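PDB 4LZK: PixA inclusion body protein from Burkholderia cenocepacia, which is of unknown function but is probably associated with bacterial inclusion bodies and belongs to a family in the copper oxidase clan. Local coordinates for residues C[158-163]-C[180-185]; C[82-87]-C[97-102]. One frame throughout, in Å; residues are numbered along the deposited sequence.

Contact 1: C[158-163]-C[180-185]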
loop_
_atom_site.group_PDB
_atom_site.type_symbol
_atom_site.label_atom_id
_atom_site.label_comp_id
_atom_site.label_asym_id
_atom_site.label_seq_id
_atom_site.Cartn_x
_atom_site.Cartn_y
_atom_site.Cartn_z
ATOM N N LEU C 158 1.912 11.355 -18.628
ATOM C CA LEU C 158 3.081 12.136 -18.976
ATOM C C LEU C 158 4.323 11.289 -19.139
ATOM O O LEU C 158 4.523 10.329 -18.362
ATOM C CB LEU C 158 3.326 13.081 -17.819
ATOM C CG LEU C 158 2.052 13.910 -17.661
ATOM C CD1 LEU C 158 1.367 13.783 -16.310
ATOM C CD2 LEU C 158 2.322 15.315 -18.078
ATOM N N ALA C 159 5.146 11.564 -20.184
ATOM C CA ALA C 159 6.423 10.985 -20.299
ATOM C C ALA C 159 7.489 11.924 -19.795
ATOM O O ALA C 159 7.526 13.071 -20.258
ATOM C CB ALA C 159 6.683 10.637 -21.757
ATOM N N THR C 160 8.366 11.469 -18.923
ATOM C CA THR C 160 9.477 12.305 -18.422
ATOM C C THR C 160 10.779 11.639 -18.897
ATOM O O THR C 160 11.028 10.457 -18.568
ATOM C CB THR C 160 9.453 12.390 -16.921
ATOM O OG1 THR C 160 8.201 13.022 -16.478
ATOM C CG2 THR C 160 10.654 13.164 -16.429
ATOM N N SER C 161 11.597 12.366 -19.647
ATOM C CA SER C 161 12.841 11.870 -20.163
ATOM C C SER C 161 14.022 12.450 -19.347
ATOM O O SER C 161 13.980 13.590 -18.905
ATOM C CB SER C 161 13.024 12.285 -21.605
ATOM O OG SER C 161 11.960 11.785 -22.366
ATOM N N PHE C 162 15.010 11.617 -19.074
ATOM C CA PHE C 162 16.131 12.000 -18.258
ATOM C C PHE C 162 17.413 11.408 -18.779
ATOM O O PHE C 162 17.449 10.388 -19.452
ATOM C CB PHE C 162 15.922 11.595 -16.800
ATOM C CG PHE C 162 15.977 10.099 -16.531
ATOM C CD1 PHE C 162 14.819 9.298 -16.615
ATOM C CD2 PHE C 162 17.140 9.485 -16.078
ATOM C CE1 PHE C 162 14.866 7.974 -16.330
ATOM C CE2 PHE C 162 17.159 8.125 -15.811
ATOM C CZ PHE C 162 16.033 7.387 -15.917
ATOM N N ALA C 163 18.502 12.099 -18.470
ATOM C CA ALA C 163 19.843 11.584 -18.821
ATOM C C ALA C 163 20.408 10.920 -17.602
ATOM O O ALA C 163 20.314 11.452 -16.482
ATOM C CB ALA C 163 20.756 12.722 -19.256
ATOM N N TRP C 180 10.225 7.468 -18.607
ATOM C CA TRP C 180 9.185 6.660 -17.991
ATOM C C TRP C 180 7.857 7.413 -18.103
ATOM O O TRP C 180 7.827 8.652 -18.383
ATOM C CB TRP C 180 9.471 6.385 -16.558
ATOM C CG TRP C 180 9.132 7.488 -15.560
ATOM C CD1 TRP C 180 7.961 7.596 -14.859
ATOM C CD2 TRP C 180 9.939 8.582 -15.138
ATOM N NE1 TRP C 180 8.004 8.639 -14.043
ATOM C CE2 TRP C 180 9.167 9.333 -14.210
ATOM C CE3 TRP C 180 11.218 9.025 -15.445
ATOM C CZ2 TRP C 180 9.652 10.491 -13.576
ATOM C CZ3 TRP C 180 11.695 10.169 -14.831
ATOM C CH2 TRP C 180 10.919 10.905 -13.913
ATOM N N VAL C 181 6.761 6.696 -17.923
ATOM C CA VAL C 181 5.472 7.292 -18.017
ATOM C C VAL C 181 4.827 7.212 -16.682
ATOM O O VAL C 181 4.903 6.162 -16.007
ATOM C CB VAL C 181 4.640 6.541 -19.059
ATOM C CG1 VAL C 181 3.235 7.035 -19.162
ATOM C CG2 VAL C 181 5.335 6.583 -20.404
ATOM N N TRP C 182 4.165 8.291 -16.280
ATOM C CA TRP C 182 3.446 8.352 -15.049
ATOM C C TRP C 182 2.068 8.905 -15.320
ATOM O O TRP C 182 1.808 9.388 -16.420
ATOM C CB TRP C 182 4.236 9.156 -14.019
ATOM C CG TRP C 182 4.705 10.501 -14.366
ATOM C CD1 TRP C 182 5.761 10.839 -15.132
ATOM C CD2 TRP C 182 4.166 11.749 -13.854
ATOM N NE1 TRP C 182 5.895 12.221 -15.209
ATOM C CE2 TRP C 182 4.958 12.808 -14.413
ATOM C CE3 TRP C 182 3.103 12.070 -13.005
ATOM C CZ2 TRP C 182 4.702 14.124 -14.176
ATOM C CZ3 TRP C 182 2.839 13.383 -12.750
ATOM C CH2 TRP C 182 3.640 14.423 -13.343
ATOM N N GLN C 183 1.199 8.881 -14.338
ATOM C CA GLN C 183 -0.220 9.171 -14.545
ATOM C C GLN C 183 -0.727 10.182 -13.511
ATOM O O GLN C 183 -0.336 10.174 -12.329
ATOM C CB GLN C 183 -1.080 7.862 -14.424
ATOM C CG GLN C 183 -0.535 6.713 -15.224
ATOM C CD GLN C 183 -1.239 5.371 -14.959
ATOM O OE1 GLN C 183 -1.546 5.038 -13.827
ATOM N NE2 GLN C 183 -1.472 4.609 -16.025
ATOM N N ALA C 184 -1.577 11.086 -13.980
ATOM C CA ALA C 184 -2.104 12.124 -13.147
ATOM C C ALA C 184 -3.548 12.472 -13.651
ATOM O O ALA C 184 -3.920 12.108 -14.778
ATOM C CB ALA C 184 -1.205 13.314 -13.214
ATOM N N ALA C 185 -4.351 13.087 -12.784
ATOM C CA ALA C 185 -5.704 13.509 -13.051
ATOM C C ALA C 185 -5.989 14.763 -12.238
ATOM O O ALA C 185 -5.457 14.982 -11.159
ATOM C CB ALA C 185 -6.715 12.449 -12.654
#
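Thr160 and Leu158 meet Trp180 and Trp182 on the core-facing side of an antiparallel beta hairpin, strands 154-167 and 172-186, in one sheet of this beta-sandwich protein. Thr160 pairs with Trp180 and Leu158 with Trp182, both hydrogen-bonded pairs: Trp182 N gives to Leu158 O at 2.9 Å, and Thr160 N to Trp180 O at the same length. Between them Ala159 and Val181 form a non-hydrogen-bonded pair, where Val181 CA brings a CA-H...O contact to Leu158 O.

The packing is tight on the tryptophan face. Leu158 CD1 sits over the six-membered ring of Trp182, 3.8 Å from its centroid, and Leu158 CB lies over the same face, nearer the NE1 side. Thr160 CB covers a face of Trp180 in the same manner, 3.7 Å from the six-membered centroid, with CG2 close to CH2. Phe162 reaches the rim of that indole with CD1, the two rings inclined at 59°. Met55 of strand 53-57 packs against both indoles.

The other face is looser across the hairpin: Ala159 CB and Val181 CG2 are 4.5 Å apart, and a neighbouring subunit contributes Leu13 against Ala159 and Gly62 against Val181.

One polar bond ties the two indole-bearing pairs together on the crowded side. Thr160 OG1 is anti to the carbonyl carbon (chi1 -62°), beside its own backbone N, and it receives the N-H of Trp182 NE1 at 2.8 Å, almost in the indole plane.

Contact 2: C[82-87]-C[97-102]; sequences VSLMGT and ALIYHV
Ile99 CD1 rests against the backbone at Gly86, and a water links the same two residues where no direct hydrogen bond joins the two segments. Strand 81-88 and strand 96-105 belong to the two different sheets of a beta sandwich, so they meet face to face through the core, their short segments running at 150°.

The water is the polar join. It donates to Gly86 O at 2.9 Å and accepts the N-H of Ile99 N at 3.0 Å, giving both backbone atoms a partner between the two sheets. Close by, Gly86 O and Ala97 O, two acceptors, stand 3.4 Å apart.

Beside the water, Ile99 extends toward the opposite strand. Its CD1 is anti to CA (chi2 170°) and comes 3.6 Å from Gly86 N, a close approach to the main chain made where the glycine has no side chain. The same methyl also meets Leu84 CG at 3.9 Å, the two side chains crossing at about a right angle. Thr160 of strand 154-167 touches both Leu84 and Ile99, while Phe146 packs on Ile99 from strand 142-149.

Further along strand 96-105, Tyr100 and His101 both face Ser161 in a classic beta bulge, after which Val102 again points inward. The core contact ends there with two methyls, Leu84 CD2 and Val102 CG2, 3.9 Å apart.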
loop_
_atom_site.group_PDB
_atom_site.type_symbol
_atom_site.label_atom_id
_atom_site.label_comp_id
_atom_site.label_asym_id
_atom_site.label_seq_id
_atom_site.Cartn_x
_atom_site.Cartn_y
_atom_site.Cartn_z
ATOM N N VAL C 82 2.496 22.451 -10.171
ATOM C CA VAL C 82 3.352 21.279 -9.831
ATOM C C VAL C 82 4.787 21.625 -10.191
ATOM O O VAL C 82 5.004 22.544 -11.007
ATOM C CB VAL C 82 2.940 19.986 -10.488
ATOM C CG1 VAL C 82 1.568 19.538 -10.020
ATOM C CG2 VAL C 82 2.994 20.104 -12.018
ATOM N N SER C 83 5.732 21.056 -9.475
ATOM C CA SER C 83 7.133 21.329 -9.747
ATOM C C SER C 83 7.821 19.999 -9.566
ATOM O O SER C 83 7.746 19.412 -8.474
ATOM C CB SER C 83 7.700 22.372 -8.790
ATOM O OG SER C 83 9.129 22.552 -9.061
ATOM N N LEU C 84 8.460 19.520 -10.644
ATOM C CA LEU C 84 8.991 18.177 -10.744
ATOM C C LEU C 84 10.517 18.248 -10.795
ATOM O O LEU C 84 11.075 19.028 -11.585
ATOM C CB LEU C 84 8.470 17.435 -11.973
ATOM C CG LEU C 84 9.116 16.105 -12.302
ATOM C CD1 LEU C 84 8.693 15.051 -11.226
ATOM C CD2 LEU C 84 8.756 15.612 -13.678
HETATM N N MSE C 85 11.144 17.434 -9.971
HETATM C CA MSE C 85 12.608 17.240 -9.966
HETATM C C MSE C 85 12.932 15.799 -9.923
HETATM O O MSE C 85 12.095 14.989 -9.539
HETATM C CB MSE C 85 13.256 17.959 -8.757
HETATM C CG MSE C 85 12.848 19.384 -8.666
HETATM SE SE MSE C 85 13.739 20.406 -7.214
HETATM C CE MSE C 85 15.547 20.319 -7.937
ATOM N N GLY C 86 14.180 15.439 -10.328
ATOM C CA GLY C 86 14.575 14.045 -10.374
ATOM C C GLY C 86 15.945 13.861 -9.741
ATOM O O GLY C 86 16.813 14.726 -9.845
ATOM N N THR C 87 16.164 12.728 -9.134
ATOM C CA THR C 87 17.444 12.459 -8.561
ATOM C C THR C 87 17.632 10.972 -8.389
ATOM O O THR C 87 16.689 10.197 -8.546
ATOM C CB THR C 87 17.561 13.151 -7.186
ATOM O OG1 THR C 87 18.947 13.158 -6.759
ATOM C CG2 THR C 87 16.655 12.480 -6.080
ATOM N N ALA C 97 20.761 11.280 -12.217
ATOM C CA ALA C 97 19.680 11.170 -13.153
ATOM C C ALA C 97 19.119 12.565 -13.281
ATOM O O ALA C 97 18.659 13.133 -12.280
ATOM C CB ALA C 97 18.624 10.261 -12.631
ATOM N N LEU C 98 19.206 13.138 -14.459
ATOM C CA LEU C 98 18.826 14.539 -14.676
ATOM C C LEU C 98 17.729 14.619 -15.733
ATOM O O LEU C 98 17.939 14.308 -16.875
ATOM C CB LEU C 98 20.034 15.304 -15.134
ATOM C CG LEU C 98 21.167 15.296 -14.104
ATOM C CD1 LEU C 98 22.360 15.945 -14.745
ATOM C CD2 LEU C 98 20.789 16.074 -12.884
ATOM N N ILE C 99 16.569 15.086 -15.321
ATOM C CA ILE C 99 15.444 15.285 -16.209
ATOM C C ILE C 99 15.756 16.412 -17.239
ATOM O O ILE C 99 16.286 17.440 -16.860
ATOM C CB ILE C 99 14.194 15.680 -15.412
ATOM C CG1 ILE C 99 13.741 14.555 -14.475
ATOM C CG2 ILE C 99 13.048 16.000 -16.333
ATOM C CD1 ILE C 99 12.670 15.031 -13.521
ATOM N N TYR C 100 15.394 16.203 -18.489
ATOM C CA TYR C 100 15.538 17.251 -19.510
ATOM C C TYR C 100 14.269 17.521 -20.249
ATOM O O TYR C 100 14.131 18.524 -20.923
ATOM C CB TYR C 100 16.647 16.918 -20.506
ATOM C CG TYR C 100 16.459 15.688 -21.338
ATOM C CD1 TYR C 100 16.887 14.438 -20.872
ATOM C CD2 TYR C 100 15.919 15.750 -22.605
ATOM C CE1 TYR C 100 16.772 13.322 -21.671
ATOM C CE2 TYR C 100 15.792 14.636 -23.424
ATOM C CZ TYR C 100 16.209 13.397 -22.946
ATOM O OH TYR C 100 16.031 12.282 -23.767
ATOM N N HIS C 101 13.262 16.717 -20.040
ATOM C CA HIS C 101 11.987 16.982 -20.716
ATOM C C HIS C 101 10.753 16.315 -20.129
ATOM O O HIS C 101 10.839 15.215 -19.601
ATOM C CB HIS C 101 12.098 16.469 -22.138
ATOM C CG HIS C 101 11.070 17.038 -23.025
ATOM N ND1 HIS C 101 10.303 16.265 -23.890
ATOM C CD2 HIS C 101 10.610 18.309 -23.132
ATOM C CE1 HIS C 101 9.452 17.054 -24.525
ATOM N NE2 HIS C 101 9.595 18.285 -24.064
ATOM N N VAL C 102 9.598 16.979 -20.206
ATOM C CA VAL C 102 8.320 16.360 -19.841
ATOM C C VAL C 102 7.326 16.625 -20.948
ATOM O O VAL C 102 7.272 17.751 -21.488
ATOM C CB VAL C 102 7.765 16.923 -18.497
ATOM C CG1 VAL C 102 6.477 16.300 -18.155
ATOM C CG2 VAL C 102 8.737 16.802 -17.382
HETATM O O HOH W 1 16.627 15.923 -12.445
#

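The two contacts lie with their centres about 9 Å apart and come in series along the chain: both segments of contact 2, 82-87 and 97-102, precede those of contact 1. Both reach the same sheet, in which strand 96-105 runs antiparallel beside strand 154-167. Two probable hydrogen bonds sew them together: Ala163 N to Leu98 O at 2.8 Å and Ser161 N to His101 O at 2.9 Å. Contact 1 thus builds the sheet by pairing neighbouring strands, whereas contact 2 joins that sheet to the one containing strand 81-88. Thr160 and Phe162 of contact 1 both pack on strand 96-105, Thr160 on Ile99 and Phe162 on Ala97, which brings the hairpin's inner face up to the sandwich core.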